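Local atomic coordinates of telomerase reverse transcriptase (Candida tropicalis MYA-3404, PDB entry 6ZD1), a protein that probably extends chromosome ends by copying the template of its RNA component into telomeric DNA repeats, as a reverse transcriptase. Residues D54-K59 against V83-I88; V113-L118 against E122-D127; N307-V312 against V554-N559. One frame throughout, in Å; residues are numbered along the deposited sequence.

Interaction 1: residues D54-K59 against V83-I88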
ATOM      1  N   ASP A  54      -7.242  -3.714  33.072  1.00 88.32           N
ATOM      2  CA  ASP A  54      -8.642  -3.890  32.710  1.00100.27           C
ATOM      3  C   ASP A  54      -9.582  -2.981  33.492  1.00 93.70           C
ATOM      4  O   ASP A  54     -10.779  -2.953  33.188  1.00 99.06           O
ATOM      5  CB  ASP A  54      -9.041  -5.357  32.876  1.00104.00           C
ATOM      6  CG  ASP A  54      -8.498  -6.234  31.756  1.00127.70           C
ATOM      7  OD1 ASP A  54      -7.358  -6.735  31.878  1.00132.75           O
ATOM      8  OD2 ASP A  54      -9.206  -6.404  30.740  1.00122.00           O
ATOM      9  N   LEU A  55      -9.079  -2.226  34.468  1.00 85.02           N
ATOM     10  CA  LEU A  55      -9.883  -1.157  35.047  1.00 82.67           C
ATOM     11  C   LEU A  55      -9.751   0.129  34.241  1.00 91.94           C
ATOM     12  O   LEU A  55     -10.729   0.872  34.092  1.00 81.11           O
ATOM     13  CB  LEU A  55      -9.480  -0.912  36.504  1.00 81.99           C
ATOM     14  CG  LEU A  55     -10.284  -1.650  37.578  1.00106.91           C
ATOM     15  CD1 LEU A  55     -11.733  -1.183  37.574  1.00 95.68           C
ATOM     16  CD2 LEU A  55     -10.205  -3.160  37.397  1.00103.17           C
ATOM     17  N   ILE A  56      -8.558   0.391  33.699  1.00 90.35           N
ATOM     18  CA  ILE A  56      -8.384   1.488  32.751  1.00 83.61           C
ATOM     19  C   ILE A  56      -9.214   1.236  31.501  1.00 78.82           C
ATOM     20  O   ILE A  56      -9.775   2.166  30.908  1.00 73.27           O
ATOM     21  CB  ILE A  56      -6.892   1.673  32.414  1.00 76.19           C
ATOM     22  CG1 ILE A  56      -6.095   1.992  33.678  1.00 78.61           C
ATOM     23  CG2 ILE A  56      -6.704   2.768  31.380  1.00 69.70           C
ATOM     24  CD1 ILE A  56      -4.615   2.099  33.442  1.00 66.67           C
ATOM     25  N   TYR A  57      -9.301  -0.028  31.080  1.00 70.94           N
ATOM     26  CA  TYR A  57     -10.131  -0.375  29.931  1.00 85.30           C
ATOM     27  C   TYR A  57     -11.608  -0.151  30.230  1.00 88.91           C
ATOM     28  O   TYR A  57     -12.358   0.316  29.365  1.00 83.97           O
ATOM     29  CB  TYR A  57      -9.882  -1.829  29.525  1.00 83.12           C
ATOM     30  CG  TYR A  57     -10.728  -2.291  28.360  1.00 92.41           C
ATOM     31  CD1 TYR A  57     -10.327  -2.050  27.050  1.00 92.93           C
ATOM     32  CD2 TYR A  57     -11.926  -2.966  28.567  1.00 94.44           C
ATOM     33  CE1 TYR A  57     -11.096  -2.467  25.979  1.00 90.95           C
ATOM     34  CE2 TYR A  57     -12.702  -3.387  27.501  1.00 90.39           C
ATOM     35  CZ  TYR A  57     -12.281  -3.135  26.210  1.00 86.61           C
ATOM     36  OH  TYR A  57     -13.047  -3.552  25.146  1.00 88.26           O
ATOM     37  N   ASN A  58     -12.042  -0.480  31.450  1.00 87.80           N
ATOM     38  CA  ASN A  58     -13.431  -0.244  31.830  1.00 88.00           C
ATOM     39  C   ASN A  58     -13.771   1.240  31.820  1.00 89.32           C
ATOM     40  O   ASN A  58     -14.894   1.617  31.463  1.00 88.41           O
ATOM     41  CB  ASN A  58     -13.708  -0.841  33.211  1.00 88.66           C
ATOM     42  CG  ASN A  58     -13.863  -2.350  33.175  1.00 94.39           C
ATOM     43  OD1 ASN A  58     -13.525  -2.997  32.183  1.00103.15           O
ATOM     44  ND2 ASN A  58     -14.377  -2.917  34.259  1.00 90.27           N
ATOM     45  N   LYS A  59     -12.819   2.096  32.189  1.00 77.54           N
ATOM     46  CA  LYS A  59     -13.117   3.517  32.313  1.00 80.57           C
ATOM     47  C   LYS A  59     -13.112   4.223  30.962  1.00 90.89           C
ATOM     48  O   LYS A  59     -14.021   5.010  30.671  1.00 96.35           O
ATOM     49  CB  LYS A  59     -12.115   4.178  33.265  1.00 77.48           C
ATOM     50  CG  LYS A  59     -12.386   5.652  33.532  1.00 90.25           C
ATOM     51  CD  LYS A  59     -11.436   6.225  34.577  1.00 91.57           C
ATOM     52  CE  LYS A  59     -11.740   7.694  34.842  1.00 95.93           C
ATOM     53  NZ  LYS A  59     -10.885   8.269  35.919  1.00106.02           N
ATOM     54  N   VAL A  83      -4.821   8.438  22.559  1.00 69.72           N
ATOM     55  CA  VAL A  83      -3.610   9.041  23.104  1.00 69.65           C
ATOM     56  C   VAL A  83      -3.690   9.113  24.622  1.00 75.68           C
ATOM     57  O   VAL A  83      -2.715   8.821  25.325  1.00 70.55           O
ATOM     58  CB  VAL A  83      -3.376  10.426  22.476  1.00 67.11           C
ATOM     59  CG1 VAL A  83      -2.251  11.157  23.200  1.00 66.24           C
ATOM     60  CG2 VAL A  83      -3.055  10.286  21.000  1.00 69.76           C
ATOM     61  N   GLU A  84      -4.860   9.478  25.152  1.00 76.04           N
ATOM     62  CA  GLU A  84      -5.003   9.621  26.597  1.00 72.40           C
ATOM     63  C   GLU A  84      -4.763   8.294  27.307  1.00 72.36           C
ATOM     64  O   GLU A  84      -4.077   8.251  28.333  1.00 72.06           O
ATOM     65  CB  GLU A  84      -6.389  10.176  26.935  1.00 75.13           C
ATOM     66  CG  GLU A  84      -6.573  10.533  28.404  1.00 92.41           C
ATOM     67  CD  GLU A  84      -7.933  11.139  28.700  1.00102.47           C
ATOM     68  OE1 GLU A  84      -8.819  11.077  27.821  1.00104.80           O
ATOM     69  OE2 GLU A  84      -8.115  11.681  29.812  1.00101.89           O
ATOM     70  N   VAL A  85      -5.307   7.199  26.768  1.00 72.31           N
ATOM     71  CA  VAL A  85      -5.088   5.885  27.370  1.00 70.79           C
ATOM     72  C   VAL A  85      -3.604   5.542  27.370  1.00 67.49           C
ATOM     73  O   VAL A  85      -3.055   5.082  28.377  1.00 66.28           O
ATOM     74  CB  VAL A  85      -5.914   4.809  26.644  1.00 72.26           C
ATOM     75  CG1 VAL A  85      -5.503   3.422  27.116  1.00 68.04           C
ATOM     76  CG2 VAL A  85      -7.394   5.026  26.890  1.00 75.50           C
ATOM     77  N   VAL A  86      -2.941   5.737  26.228  1.00 69.61           N
ATOM     78  CA  VAL A  86      -1.524   5.395  26.114  1.00 66.17           C
ATOM     79  C   VAL A  86      -0.694   6.186  27.121  1.00 65.03           C
ATOM     80  O   VAL A  86       0.134   5.623  27.845  1.00 63.04           O
ATOM     81  CB  VAL A  86      -1.037   5.619  24.671  1.00 70.81           C
ATOM     82  CG1 VAL A  86       0.466   5.424  24.583  1.00 58.88           C
ATOM     83  CG2 VAL A  86      -1.760   4.668  23.727  1.00 58.87           C
ATOM     84  N   LEU A  87      -0.912   7.503  27.191  1.00 71.94           N
ATOM     85  CA  LEU A  87      -0.115   8.327  28.096  1.00 64.28           C
ATOM     86  C   LEU A  87      -0.430   8.029  29.557  1.00 69.73           C
ATOM     87  O   LEU A  87       0.454   8.138  30.414  1.00 65.39           O
ATOM     88  CB  LEU A  87      -0.341   9.809  27.795  1.00 70.59           C
ATOM     89  CG  LEU A  87       0.110  10.274  26.408  1.00 84.00           C
ATOM     90  CD1 LEU A  87      -0.052  11.781  26.257  1.00 65.34           C
ATOM     91  CD2 LEU A  87       1.550   9.849  26.144  1.00 73.06           C
ATOM     92  N   ILE A  88      -1.671   7.642  29.856  1.00 67.00           N
ATOM     93  CA  ILE A  88      -2.019   7.260  31.220  1.00 69.66           C
ATOM     94  C   ILE A  88      -1.279   5.989  31.620  1.00 70.31           C
ATOM     95  O   ILE A  88      -0.780   5.875  32.748  1.00 72.29           O
ATOM     96  CB  ILE A  88      -3.547   7.106  31.354  1.00 74.89           C
ATOM     97  CG1 ILE A  88      -4.211   8.484  31.451  1.00 74.34           C
ATOM     98  CG2 ILE A  88      -3.907   6.240  32.554  1.00 70.45           C
ATOM     99  CD1 ILE A  88      -5.721   8.435  31.524  1.00 74.54           C
TER
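I56 and V85 mark the closest approach of the two backbones, with 7.7 Å between I56 CA and V85 CA. Both segments are helical. D54-K59 lies on the short helix 53-60 and V83-I88 on the longer helix 79-93. Each keeps its own main-chain bonds, such as I88 N to E84 O.

The contact is small, about 110 Å² counted over both sides, and apolar. I56 points at the other helix and supplies both touches from the first segment. Its CG2 methyl lies 4.5 Å from V85 CG1. Its longer arm goes to the next turn, where I56 CD1 comes within 4.3 Å of I88 CG2. CD1 is anti to CA (chi2 176°), which stretches this arm out to I88, while the CG2 branch stays at V85. Both separations are loose for methyl groups.

I56 also touches I89 and K92 on helix 79-93. Y60, at the end of helix 53-60, also touches V85 and I88. Y57 faces away, and its hydroxyl is hydrogen-bonded to S199 OG. This is plain helix-on-helix packing through a branched aliphatic side chain, in the largely helical N-terminal part of the protein; V83-I88 falls in the telomerase RNA-binding region.

Interaction 2: residues V113-L118 against E122-D127; sequences VDFLRL and ERLHLD
F115 and L124 meet with their side chains crossing at about a right angle. The ring of F115 reaches across to the leucine, and L124 CD1 lies 3.9 Å from F115 CD1. The methyl comes in obliquely to the ring. Both residues carry CG anti to the backbone N (chi1 -166° in F115, -163° in L124), and in both the end of the side chain comes nearer to the other segment than its base.

The same ring meets the backbone edge-on. E122 O sits near the ring plane, 3.4 Å from F115 CE1, so the carbonyl faces the hydrogen-bearing rim. Beside it, L118 and E122 cross obliquely through their aliphatic parts. L118 CD1 is 4.0 Å from E122 CB.

Beyond CB, E122 bends at chi2 (-76°), and its carboxylate leads away from L118. OE1 forms a salt bridge with K659 NZ, while OE2 takes a weak bond from R123 N. Within the first segment, R117 NH2 pairs with D114 OD1 at 2.8 Å. D114 OD2 has a second arginine, R111.

F168 stacks edge-to-face with F115 and also touches L124. L118 packs on C594 and S595 of helix 582-596. H125 is the N-cap of helix 126-129. The contact is thus a helix C-terminus folded against the extended link to the next helix. It lies in the RNA-binding domain, where that domain meets C-terminal helices, consistent with the ring-shaped architecture of telomerase reverse transcriptases.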
ATOM      1  N   VAL A 113       2.855  10.633  20.570  1.00 58.94           N
ATOM      2  CA  VAL A 113       1.669  10.960  19.784  1.00 54.81           C
ATOM      3  C   VAL A 113       1.974  10.859  18.296  1.00 60.32           C
ATOM      4  O   VAL A 113       1.178  10.315  17.521  1.00 65.34           O
ATOM      5  CB  VAL A 113       1.138  12.354  20.159  1.00 64.03           C
ATOM      6  CG1 VAL A 113      -0.068  12.704  19.297  1.00 58.27           C
ATOM      7  CG2 VAL A 113       0.781  12.399  21.629  1.00 59.89           C
ATOM      8  N   ASP A 114       3.142  11.354  17.874  1.00 62.05           N
ATOM      9  CA  ASP A 114       3.536  11.205  16.477  1.00 59.04           C
ATOM     10  C   ASP A 114       3.637   9.733  16.102  1.00 56.56           C
ATOM     11  O   ASP A 114       3.214   9.328  15.014  1.00 66.57           O
ATOM     12  CB  ASP A 114       4.866  11.915  16.220  1.00 70.83           C
ATOM     13  CG  ASP A 114       4.739  13.431  16.238  1.00 80.53           C
ATOM     14  OD1 ASP A 114       3.599  13.943  16.299  1.00 79.15           O
ATOM     15  OD2 ASP A 114       5.787  14.107  16.190  1.00 71.60           O
ATOM     16  N   PHE A 115       4.186   8.918  17.003  1.00 57.68           N
ATOM     17  CA  PHE A 115       4.293   7.487  16.751  1.00 47.37           C
ATOM     18  C   PHE A 115       2.921   6.825  16.699  1.00 64.01           C
ATOM     19  O   PHE A 115       2.719   5.877  15.930  1.00 53.70           O
ATOM     20  CB  PHE A 115       5.172   6.852  17.828  1.00 55.71           C
ATOM     21  CG  PHE A 115       5.634   5.465  17.504  1.00 55.77           C
ATOM     22  CD1 PHE A 115       6.312   5.202  16.328  1.00 59.95           C
ATOM     23  CD2 PHE A 115       5.421   4.427  18.400  1.00 67.37           C
ATOM     24  CE1 PHE A 115       6.748   3.922  16.035  1.00 74.66           C
ATOM     25  CE2 PHE A 115       5.860   3.145  18.116  1.00 64.42           C
ATOM     26  CZ  PHE A 115       6.524   2.892  16.930  1.00 59.08           C
ATOM     27  N   LEU A 116       1.963   7.323  17.490  1.00 57.84           N
ATOM     28  CA  LEU A 116       0.597   6.816  17.416  1.00 52.42           C
ATOM     29  C   LEU A 116      -0.136   7.309  16.176  1.00 54.89           C
ATOM     30  O   LEU A 116      -1.091   6.659  15.739  1.00 54.60           O
ATOM     31  CB  LEU A 116      -0.189   7.211  18.671  1.00 54.14           C
ATOM     32  CG  LEU A 116       0.304   6.655  20.010  1.00 53.00           C
ATOM     33  CD1 LEU A 116      -0.530   7.181  21.170  1.00 56.84           C
ATOM     34  CD2 LEU A 116       0.299   5.138  19.993  1.00 64.31           C
ATOM     35  N   ARG A 117       0.284   8.434  15.591  1.00 55.41           N
ATOM     36  CA  ARG A 117      -0.330   8.873  14.344  1.00 56.61           C
ATOM     37  C   ARG A 117       0.093   8.004  13.167  1.00 69.07           C
ATOM     38  O   ARG A 117      -0.633   7.937  12.168  1.00 68.53           O
ATOM     39  CB  ARG A 117       0.004  10.342  14.066  1.00 65.96           C
ATOM     40  CG  ARG A 117      -1.130  11.302  14.406  1.00 65.01           C
ATOM     41  CD  ARG A 117      -0.873  12.684  13.853  1.00 78.33           C
ATOM     42  NE  ARG A 117       0.169  13.366  14.606  1.00 91.06           N
ATOM     43  CZ  ARG A 117      -0.069  14.199  15.611  1.00 93.73           C
ATOM     44  NH1 ARG A 117      -1.319  14.457  15.975  1.00 91.18           N
ATOM     45  NH2 ARG A 117       0.941  14.777  16.247  1.00 88.77           N
ATOM     46  N   LEU A 118       1.242   7.338  13.265  1.00 66.04           N
ATOM     47  CA  LEU A 118       1.649   6.318  12.308  1.00 58.92           C
ATOM     48  C   LEU A 118       1.205   4.924  12.734  1.00 65.49           C
ATOM     49  O   LEU A 118       1.707   3.933  12.192  1.00 67.67           O
ATOM     50  CB  LEU A 118       3.167   6.356  12.105  1.00 61.57           C
ATOM     51  CG  LEU A 118       3.742   7.709  11.673  1.00 69.12           C
ATOM     52  CD1 LEU A 118       5.259   7.647  11.559  1.00 66.51           C
ATOM     53  CD2 LEU A 118       3.122   8.174  10.360  1.00 50.63           C
ATOM     54  N   GLU A 122       5.287   2.046  12.085  1.00 64.99           N
ATOM     55  CA  GLU A 122       6.353   2.486  11.199  1.00 72.59           C
ATOM     56  C   GLU A 122       7.690   2.501  11.932  1.00 73.20           C
ATOM     57  O   GLU A 122       7.754   2.472  13.163  1.00 66.84           O
ATOM     58  CB  GLU A 122       6.047   3.871  10.624  1.00 70.81           C
ATOM     59  CG  GLU A 122       5.160   3.851   9.385  1.00 88.18           C
ATOM     60  CD  GLU A 122       5.906   3.423   8.129  1.00 98.53           C
ATOM     61  OE1 GLU A 122       5.287   3.420   7.045  1.00111.45           O
ATOM     62  OE2 GLU A 122       7.109   3.097   8.222  1.00 97.86           O
ATOM     63  N   ARG A 123       8.766   2.539  11.149  1.00 75.25           N
ATOM     64  CA  ARG A 123      10.108   2.460  11.711  1.00 75.56           C
ATOM     65  C   ARG A 123      10.431   3.705  12.529  1.00 77.80           C
ATOM     66  O   ARG A 123      10.167   4.833  12.108  1.00 78.33           O
ATOM     67  CB  ARG A 123      11.140   2.284  10.597  1.00 83.95           C
ATOM     68  CG  ARG A 123      12.515   1.861  11.089  1.00 92.76           C
ATOM     69  CD  ARG A 123      13.474   1.614   9.934  1.00101.07           C
ATOM     70  NE  ARG A 123      14.487   0.623  10.282  1.00112.29           N
ATOM     71  CZ  ARG A 123      14.334  -0.687  10.111  1.00112.01           C
ATOM     72  NH1 ARG A 123      13.208  -1.158   9.592  1.00108.11           N
ATOM     73  NH2 ARG A 123      15.301  -1.524  10.457  1.00116.44           N
ATOM     74  N   LEU A 124      11.028   3.491  13.699  1.00 76.40           N
ATOM     75  CA  LEU A 124      11.420   4.584  14.575  1.00 64.52           C
ATOM     76  C   LEU A 124      12.791   5.104  14.167  1.00 73.90           C
ATOM     77  O   LEU A 124      13.697   4.324  13.861  1.00 78.58           O
ATOM     78  CB  LEU A 124      11.447   4.125  16.034  1.00 68.09           C
ATOM     79  CG  LEU A 124      11.444   5.259  17.056  1.00 73.98           C
ATOM     80  CD1 LEU A 124      10.061   5.880  17.128  1.00 74.92           C
ATOM     81  CD2 LEU A 124      11.905   4.779  18.425  1.00 72.59           C
ATOM     82  N   HIS A 125      12.941   6.427  14.168  1.00 72.84           N
ATOM     83  CA  HIS A 125      14.191   7.072  13.779  1.00 77.16           C
ATOM     84  C   HIS A 125      14.753   7.802  14.990  1.00 81.26           C
ATOM     85  O   HIS A 125      14.287   8.894  15.334  1.00 71.70           O
ATOM     86  CB  HIS A 125      13.971   8.025  12.605  1.00 68.20           C
ATOM     87  CG  HIS A 125      13.464   7.347  11.371  1.00 74.65           C
ATOM     88  ND1 HIS A 125      14.304   6.825  10.410  1.00 77.28           N
ATOM     89  CD2 HIS A 125      12.204   7.098  10.943  1.00 67.70           C
ATOM     90  CE1 HIS A 125      13.583   6.284   9.444  1.00 71.44           C
ATOM     91  NE2 HIS A 125      12.305   6.435   9.744  1.00 59.91           N
ATOM     92  N   LEU A 126      15.786   7.222  15.604  1.00 90.17           N
ATOM     93  CA  LEU A 126      16.276   7.724  16.882  1.00 84.34           C
ATOM     94  C   LEU A 126      16.850   9.131  16.777  1.00 85.16           C
ATOM     95  O   LEU A 126      16.929   9.830  17.792  1.00 97.53           O
ATOM     96  CB  LEU A 126      17.323   6.762  17.449  1.00 86.48           C
ATOM     97  CG  LEU A 126      16.820   5.347  17.763  1.00 89.05           C
ATOM     98  CD1 LEU A 126      17.972   4.376  17.988  1.00 91.95           C
ATOM     99  CD2 LEU A 126      15.889   5.357  18.969  1.00 80.64           C
ATOM    100  N   ASP A 127      17.234   9.576  15.579  1.00 78.05           N
ATOM    101  CA  ASP A 127      17.777  10.923  15.444  1.00 85.25           C
ATOM    102  C   ASP A 127      16.684  11.981  15.510  1.00 89.26           C
ATOM    103  O   ASP A 127      16.954  13.123  15.904  1.00 92.84           O
ATOM    104  CB  ASP A 127      18.554  11.053  14.132  1.00 94.11           C
ATOM    105  CG  ASP A 127      19.755  10.123  14.065  1.00 90.96           C
ATOM    106  OD1 ASP A 127      19.557   8.889  14.075  1.00 89.56           O
ATOM    107  OD2 ASP A 127      20.895  10.625  13.991  1.00104.27           O
TER

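Interaction 3: residues N307-V312 against V554-N559; sequences NSTNEV and VGLDIN
V554 lies against T309 at the first turn of helix 309-326, with 6.9 Å between T309 CA and V554 CA. Its CG2 branch is 4.2 Å from T309 OG1, and the two side chains meet at a slant. The main chain of V554 touches too. V554 O is 3.8 Å from T309 CG2, a van der Waals contact.

G555 follows with a positive phi (64°). Together V554 and G555 form the bend between strands 550-553 and 556-559, with the backbone angles of a type II turn.

L556 is the main apolar partner. Its two methyls part to serve two helix residues. L556 CD2 is 3.9 Å from T309 CG2, and the two side chains slide past each other in opposite directions. T309 holds CG2 anti to its backbone N, which turns the methyl to the leucine. L556 CD1 is 3.7 Å from V312 CG1, one helical turn further on.

D557 OD1 bonds to T552 OG1 of the preceding strand. I558 again points at the helix, but it packs on F553 and I505 instead.

The sequence and the hairpin are consistent with motif E, the primer grip of reverse transcriptases. The helix start is set by S308 as N-cap, with E614 bonded to S308 OG and N310 N. L500 of strand 495-500 touches T309, V312 and V554. The first turn of helix 309-326 therefore packs against both the hairpin of the three-stranded sheet and the edge strand of the four-stranded sheet that contains strand 334-339.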
ATOM      1  N   ASN A 307      -2.804   2.231 -17.734  1.00 85.72           N
ATOM      2  CA  ASN A 307      -2.203   1.632 -16.551  1.00 88.41           C
ATOM      3  C   ASN A 307      -2.110   2.569 -15.351  1.00 75.35           C
ATOM      4  O   ASN A 307      -1.819   2.095 -14.249  1.00 81.83           O
ATOM      5  CB  ASN A 307      -0.805   1.103 -16.891  1.00 72.90           C
ATOM      6  CG  ASN A 307      -0.841  -0.009 -17.925  1.00 83.09           C
ATOM      7  OD1 ASN A 307      -1.807  -0.770 -18.003  1.00101.08           O
ATOM      8  ND2 ASN A 307       0.213  -0.106 -18.726  1.00 84.69           N
ATOM      9  N   SER A 308      -2.359   3.867 -15.510  1.00 73.55           N
ATOM     10  CA  SER A 308      -2.182   4.787 -14.390  1.00 72.12           C
ATOM     11  C   SER A 308      -3.027   6.036 -14.607  1.00 70.76           C
ATOM     12  O   SER A 308      -3.561   6.271 -15.694  1.00 77.31           O
ATOM     13  CB  SER A 308      -0.705   5.154 -14.208  1.00 74.79           C
ATOM     14  OG  SER A 308      -0.204   5.852 -15.336  1.00 74.07           O
ATOM     15  N   THR A 309      -3.142   6.842 -13.545  1.00 56.77           N
ATOM     16  CA  THR A 309      -3.956   8.053 -13.613  1.00 62.03           C
ATOM     17  C   THR A 309      -3.322   9.105 -14.519  1.00 77.43           C
ATOM     18  O   THR A 309      -4.004   9.709 -15.357  1.00 66.68           O
ATOM     19  CB  THR A 309      -4.186   8.622 -12.212  1.00 51.10           C
ATOM     20  OG1 THR A 309      -5.198   7.856 -11.547  1.00 66.84           O
ATOM     21  CG2 THR A 309      -4.628  10.077 -12.290  1.00 65.59           C
ATOM     22  N   ASN A 310      -2.019   9.351 -14.357  1.00 72.82           N
ATOM     23  CA  ASN A 310      -1.354  10.330 -15.210  1.00 76.59           C
ATOM     24  C   ASN A 310      -1.468   9.950 -16.679  1.00 85.40           C
ATOM     25  O   ASN A 310      -1.520  10.832 -17.545  1.00 83.17           O
ATOM     26  CB  ASN A 310       0.116  10.479 -14.820  1.00 64.02           C
ATOM     27  CG  ASN A 310       0.295  11.002 -13.410  1.00 66.33           C
ATOM     28  OD1 ASN A 310      -0.643  11.014 -12.614  1.00 79.16           O
ATOM     29  ND2 ASN A 310       1.510  11.431 -13.091  1.00 67.09           N
ATOM     30  N   GLU A 311      -1.518   8.650 -16.982  1.00 69.16           N
ATOM     31  CA  GLU A 311      -1.707   8.248 -18.371  1.00 86.65           C
ATOM     32  C   GLU A 311      -3.108   8.595 -18.857  1.00 85.43           C
ATOM     33  O   GLU A 311      -3.287   8.935 -20.032  1.00 75.72           O
ATOM     34  CB  GLU A 311      -1.430   6.753 -18.543  1.00 71.55           C
ATOM     35  CG  GLU A 311      -0.750   6.417 -19.868  1.00 86.12           C
ATOM     36  CD  GLU A 311      -0.845   4.948 -20.244  1.00 87.85           C
ATOM     37  OE1 GLU A 311      -1.507   4.641 -21.259  1.00 85.10           O
ATOM     38  OE2 GLU A 311      -0.259   4.105 -19.532  1.00 94.43           O
ATOM     39  N   VAL A 312      -4.104   8.535 -17.967  1.00 82.93           N
ATOM     40  CA  VAL A 312      -5.448   8.985 -18.324  1.00 83.50           C
ATOM     41  C   VAL A 312      -5.422  10.462 -18.699  1.00 73.61           C
ATOM     42  O   VAL A 312      -5.973  10.871 -19.726  1.00 71.21           O
ATOM     43  CB  VAL A 312      -6.429   8.714 -17.166  1.00 70.87           C
ATOM     44  CG1 VAL A 312      -7.727   9.484 -17.363  1.00 58.40           C
ATOM     45  CG2 VAL A 312      -6.702   7.222 -17.035  1.00 75.94           C
ATOM     46  N   VAL A 554     -11.110   9.598 -12.081  1.00 88.21           N
ATOM     47  CA  VAL A 554     -10.245   9.176 -10.984  1.00 75.33           C
ATOM     48  C   VAL A 554      -9.188  10.242 -10.726  1.00 84.92           C
ATOM     49  O   VAL A 554      -8.288  10.460 -11.547  1.00 97.99           O
ATOM     50  CB  VAL A 554      -9.603   7.827 -11.312  1.00 77.88           C
ATOM     51  CG1 VAL A 554     -10.576   6.705 -11.022  1.00 85.29           C
ATOM     52  CG2 VAL A 554      -9.191   7.786 -12.780  1.00 66.86           C
ATOM     53  N   GLY A 555      -9.263  10.876  -9.557  1.00 61.55           N
ATOM     54  CA  GLY A 555      -8.291  11.877  -9.159  1.00 88.35           C
ATOM     55  C   GLY A 555      -8.232  13.135 -10.010  1.00 90.73           C
ATOM     56  O   GLY A 555      -7.450  14.045  -9.714  1.00 94.77           O
ATOM     57  N   LEU A 556      -9.053  13.214 -11.057  1.00 79.70           N
ATOM     58  CA  LEU A 556      -8.963  14.282 -12.043  1.00 80.99           C
ATOM     59  C   LEU A 556     -10.262  15.068 -12.123  1.00 66.09           C
ATOM     60  O   LEU A 556     -11.354  14.494 -12.074  1.00 73.44           O
ATOM     61  CB  LEU A 556      -8.642  13.729 -13.432  1.00 71.91           C
ATOM     62  CG  LEU A 556      -7.421  12.827 -13.562  1.00 63.57           C
ATOM     63  CD1 LEU A 556      -7.297  12.324 -14.991  1.00 54.51           C
ATOM     64  CD2 LEU A 556      -6.171  13.572 -13.136  1.00 67.86           C
ATOM     65  N   ASP A 557     -10.131  16.382 -12.267  1.00 76.38           N
ATOM     66  CA  ASP A 557     -11.236  17.257 -12.632  1.00 76.70           C
ATOM     67  C   ASP A 557     -11.115  17.558 -14.118  1.00 60.22           C
ATOM     68  O   ASP A 557     -10.117  18.141 -14.554  1.00 67.83           O
ATOM     69  CB  ASP A 557     -11.215  18.552 -11.822  1.00 75.74           C
ATOM     70  CG  ASP A 557     -12.061  18.470 -10.574  1.00 91.62           C
ATOM     71  OD1 ASP A 557     -12.660  17.400 -10.332  1.00 93.46           O
ATOM     72  OD2 ASP A 557     -12.132  19.479  -9.837  1.00104.33           O
ATOM     73  N   ILE A 558     -12.114  17.148 -14.895  1.00 57.18           N
ATOM     74  CA  ILE A 558     -12.073  17.262 -16.348  1.00 58.30           C
ATOM     75  C   ILE A 558     -13.188  18.198 -16.796  1.00 60.72           C
ATOM     76  O   ILE A 558     -14.369  17.938 -16.529  1.00 58.55           O
ATOM     77  CB  ILE A 558     -12.203  15.894 -17.030  1.00 60.20           C
ATOM     78  CG1 ILE A 558     -11.094  14.957 -16.549  1.00 67.11           C
ATOM     79  CG2 ILE A 558     -12.149  16.057 -18.540  1.00 56.75           C
ATOM     80  CD1 ILE A 558     -11.230  13.538 -17.057  1.00 64.66           C
ATOM     81  N   ASN A 559     -12.813  19.279 -17.476  1.00 62.98           N
ATOM     82  CA  ASN A 559     -13.778  20.220 -18.032  1.00 63.46           C
ATOM     83  C   ASN A 559     -14.231  19.719 -19.399  1.00 60.85           C
ATOM     84  O   ASN A 559     -13.413  19.546 -20.308  1.00 62.17           O
ATOM     85  CB  ASN A 559     -13.176  21.622 -18.135  1.00 61.53           C
ATOM     86  CG  ASN A 559     -14.219  22.689 -18.450  1.00 63.46           C
ATOM     87  OD1 ASN A 559     -15.004  22.553 -19.388  1.00 69.60           O
ATOM     88  ND2 ASN A 559     -14.233  23.752 -17.658  1.00 64.85           N
TER

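In the fold
From the N terminus the three contacts follow in series, and none nests in or crosses another. Interaction 1 closes a loop of 23 residues and joins helix 53-60 to helix 79-93. The chain then runs through helix 104-117 into interaction 2, a local turn with three residues between its segments. These two touch directly: V83 packs on V113 and L116, and V86 on L116, so helices 79-93 and 104-117 pack against each other. Interaction 3 stands apart, its centre about 33 Å from that of interaction 2. It closes 241 residues and ties the start of helix 309-326 to a late hairpin within the reverse transcriptase region.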